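Local coordinates for manganese-containing pseudocatalase (PDB 2V8T), which probably acts as a catalase, breaking down hydrogen peroxide, and carries two manganese ions in each subunit, at residues G228-L233 with G250-D255. Sequence-based numbering, arbitrary orientation.
Sequences GFHRNL and GASPED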
ATOM      1  N   GLY A 228      16.755 -37.850  10.262  1.00  9.00           N
ATOM      2  CA  GLY A 228      17.206 -37.188  11.483  1.00  9.32           C
ATOM      3  C   GLY A 228      17.138 -35.676  11.463  1.00  8.57           C
ATOM      4  O   GLY A 228      17.613 -35.034  12.409  1.00  9.09           O
ATOM      5  N   PHE A 229      16.543 -35.085  10.424  1.00  8.13           N
ATOM      6  CA  PHE A 229      16.684 -33.650  10.222  1.00  8.32           C
ATOM      7  C   PHE A 229      15.920 -32.812  11.255  1.00  8.09           C
ATOM      8  O   PHE A 229      16.259 -31.636  11.452  1.00  9.54           O
ATOM      9  CB  PHE A 229      16.322 -33.252   8.816  1.00  8.82           C
ATOM     10  CG  PHE A 229      17.283 -33.783   7.748  1.00  9.14           C
ATOM     11  CD1 PHE A 229      18.497 -34.364   8.020  1.00 10.32           C
ATOM     12  CD2 PHE A 229      16.939 -33.737   6.424  1.00 11.23           C
ATOM     13  CE1 PHE A 229      19.348 -34.770   6.999  1.00 10.69           C
ATOM     14  CE2 PHE A 229      17.783 -34.160   5.426  1.00 12.08           C
ATOM     15  CZ  PHE A 229      18.985 -34.639   5.686  1.00 11.62           C
ATOM     16  N   HIS A 230      14.915 -33.378  11.928  1.00  7.85           N
ATOM     17  CA  HIS A 230      14.241 -32.679  13.011  1.00  8.07           C
ATOM     18  C   HIS A 230      15.133 -32.505  14.234  1.00  8.29           C
ATOM     19  O   HIS A 230      14.780 -31.726  15.139  1.00  9.02           O
ATOM     20  CB  HIS A 230      12.965 -33.423  13.429  1.00  8.73           C
ATOM     21  CG  HIS A 230      13.232 -34.827  13.867  1.00  8.55           C
ATOM     22  ND1 HIS A 230      13.751 -35.754  12.982  1.00  9.11           N
ATOM     23  CD2 HIS A 230      13.049 -35.416  15.074  1.00  9.00           C
ATOM     24  CE1 HIS A 230      13.861 -36.878  13.667  1.00  9.24           C
ATOM     25  NE2 HIS A 230      13.455 -36.720  14.932  1.00 10.04           N
ATOM     26  N   ARG A 231      16.234 -33.208  14.327  1.00  8.19           N
ATOM     27  CA  ARG A 231      17.123 -33.063  15.474  1.00  8.73           C
ATOM     28  C   ARG A 231      18.120 -31.935  15.264  1.00  8.31           C
ATOM     29  O   ARG A 231      18.750 -31.528  16.237  1.00  9.41           O
ATOM     30  CB  ARG A 231      17.912 -34.368  15.703  0.60  8.99           C
ATOM     31  CG  ARG A 231      17.001 -35.542  15.960  0.60  9.29           C
ATOM     32  CD  ARG A 231      17.725 -36.780  16.316  0.60 11.55           C
ATOM     33  NE  ARG A 231      16.755 -37.851  16.545  0.60 11.54           N
ATOM     34  CZ  ARG A 231      16.518 -38.790  15.639  0.60 12.03           C
ATOM     35  NH1 ARG A 231      17.339 -38.922  14.562  0.60 14.48           N
ATOM     36  NH2 ARG A 231      15.479 -39.641  15.794  0.60 14.14           N
ATOM     37  N   ASN A 232      18.329 -31.501  14.020  1.00  8.33           N
ATOM     38  CA  ASN A 232      19.535 -30.761  13.690  1.00  8.14           C
ATOM     39  C   ASN A 232      19.327 -29.271  13.673  1.00  7.72           C
ATOM     40  O   ASN A 232      18.491 -28.740  12.920  1.00  9.18           O
ATOM     41  CB  ASN A 232      19.997 -31.178  12.281  1.00  8.91           C
ATOM     42  CG  ASN A 232      20.411 -32.623  12.203  1.00  9.58           C
ATOM     43  OD1 ASN A 232      20.621 -33.273  13.231  1.00 10.99           O
ATOM     44  ND2 ASN A 232      20.515 -33.123  10.969  1.00 10.76           N
ATOM     45  N   LEU A 233      20.133 -28.556  14.444  1.00  7.61           N
ATOM     46  CA  LEU A 233      20.268 -27.102  14.313  1.00  7.61           C
ATOM     47  C   LEU A 233      21.659 -26.889  13.767  1.00  7.48           C
ATOM     48  O   LEU A 233      22.668 -27.125  14.468  1.00  8.86           O
ATOM     49  CB  LEU A 233      20.047 -26.380  15.638  1.00  8.19           C
ATOM     50  CG  LEU A 233      19.936 -24.868  15.531  1.00  8.37           C
ATOM     51  CD1 LEU A 233      18.643 -24.444  14.801  1.00 10.30           C
ATOM     52  CD2 LEU A 233      19.970 -24.241  16.913  1.00 10.45           C
ATOM     53  N   GLY A 250      18.135 -31.283  24.837  1.00 10.77           N
ATOM     54  CA  GLY A 250      16.957 -31.957  25.310  1.00 10.72           C
ATOM     55  C   GLY A 250      16.122 -32.529  24.207  1.00 10.41           C
ATOM     56  O   GLY A 250      16.544 -32.776  23.092  1.00 11.66           O
ATOM     57  N   ALA A 251      14.858 -32.763  24.531  1.00 10.39           N
ATOM     58  CA  ALA A 251      14.007 -33.601  23.703  1.00 11.10           C
ATOM     59  C   ALA A 251      13.457 -32.859  22.517  1.00  9.95           C
ATOM     60  O   ALA A 251      13.027 -31.701  22.593  1.00 10.80           O
ATOM     61  CB  ALA A 251      12.819 -34.118  24.543  1.00 13.69           C
ATOM     62  N   SER A 252      13.363 -33.570  21.400  1.00  9.93           N
ATOM     63  CA  SER A 252      12.634 -33.098  20.226  1.00  9.43           C
ATOM     64  C   SER A 252      11.138 -33.204  20.493  1.00 10.40           C
ATOM     65  O   SER A 252      10.674 -34.285  20.923  1.00 11.69           O
ATOM     66  CB  SER A 252      12.943 -34.007  19.054  1.00 10.50           C
ATOM     67  OG  SER A 252      12.076 -33.729  17.945  1.00 11.00           O
ATOM     68  N   PRO A 253      10.333 -32.208  20.140  1.00  9.93           N
ATOM     69  CA  PRO A 253       8.862 -32.391  20.204  1.00 11.66           C
ATOM     70  C   PRO A 253       8.357 -33.497  19.284  1.00 12.42           C
ATOM     71  O   PRO A 253       7.282 -34.058  19.540  1.00 16.13           O
ATOM     72  CB  PRO A 253       8.333 -30.999  19.803  1.00 12.60           C
ATOM     73  CG  PRO A 253       9.456 -30.074  20.137  1.00 13.06           C
ATOM     74  CD  PRO A 253      10.701 -30.811  19.804  1.00 10.21           C
ATOM     75  N   GLU A 254       9.061 -33.830  18.215  1.00 11.84           N
ATOM     76  CA  GLU A 254       8.539 -34.793  17.260  1.00 12.79           C
ATOM     77  C   GLU A 254       8.531 -36.211  17.829  1.00 12.56           C
ATOM     78  O   GLU A 254       7.591 -36.954  17.615  1.00 15.27           O
ATOM     79  CB  GLU A 254       9.409 -34.860  15.983  0.80 13.68           C
ATOM     80  CG  GLU A 254       9.644 -33.610  15.193  0.80 13.68           C
ATOM     81  CD  GLU A 254       8.438 -32.954  14.748  0.80 16.78           C
ATOM     82  OE1 GLU A 254       7.451 -33.613  14.346  0.80 15.52           O
ATOM     83  OE2 GLU A 254       8.505 -31.688  14.736  0.80 26.17           O
ATOM     84  N   ASP A 255       9.578 -36.588  18.519  1.00 12.74           N
ATOM     85  CA  ASP A 255       9.770 -37.988  18.896  1.00 12.71           C
ATOM     86  C   ASP A 255      10.455 -38.187  20.212  1.00 12.17           C
ATOM     87  O   ASP A 255      10.749 -39.326  20.574  1.00 13.37           O
ATOM     88  CB  ASP A 255      10.523 -38.763  17.802  1.00 13.24           C
ATOM     89  CG  ASP A 255      11.920 -38.277  17.584  1.00 12.47           C
ATOM     90  OD1 ASP A 255      12.399 -37.389  18.326  1.00 12.25           O
ATOM     91  OD2 ASP A 255      12.589 -38.832  16.642  1.00 14.71           O
TER
HETATM   92  O   HOH W   1      12.768 -31.340  16.991  1.00 12.70           O
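H230 and D255 both set their CG in the crowded position between backbone N and carbonyl carbon (chi1 58° and 64°), which brings imidazole and carboxylate together, their planes 73° apart. H230 NE2 donates to D255 OD2 over 2.9 Å; the oxygen lies near the ring plane, but the N-H comes from above the carboxylate plane. R231, extended from CG to NE, crosses D255 at about a right angle, and R231 NH2 meets D255 OD2 at 3.1 Å in a salt bridge whose hydrogen bond is weak. Aspartate suits the spot as a short carboxylate serving two donors with one oxygen; its OD1 bonds T257 OG1. Arginine contributes reach and several N-H groups: NE also bonds T257 OG1, and NH1 pairs with a bound sulfate. Histidine offers a donor and a flat ring: R231 CG sits over one face near the rim, S252 OG lies at the edge 3.5 Å from H230 CD2, and E254 CB approaches H230 CD2 obliquely at 3.8 Å. Serine fits because OG accepts from E254 N, forming an ST turn, and shares a water with H230 O. An alanine at H230 would lose the NE2 bond and the ring, and would probably loosen the packing on E254 and S252. At the start of 228-233, G228 ends helix 219-226 in a Schellman motif, where a CB would press on the preceding carbonyl O. H230 and E254 touch M225 of that helix, H230 also reaches V183 of helix 172-200, and the chain then enters strand 232-235, parallel to strand 260-263.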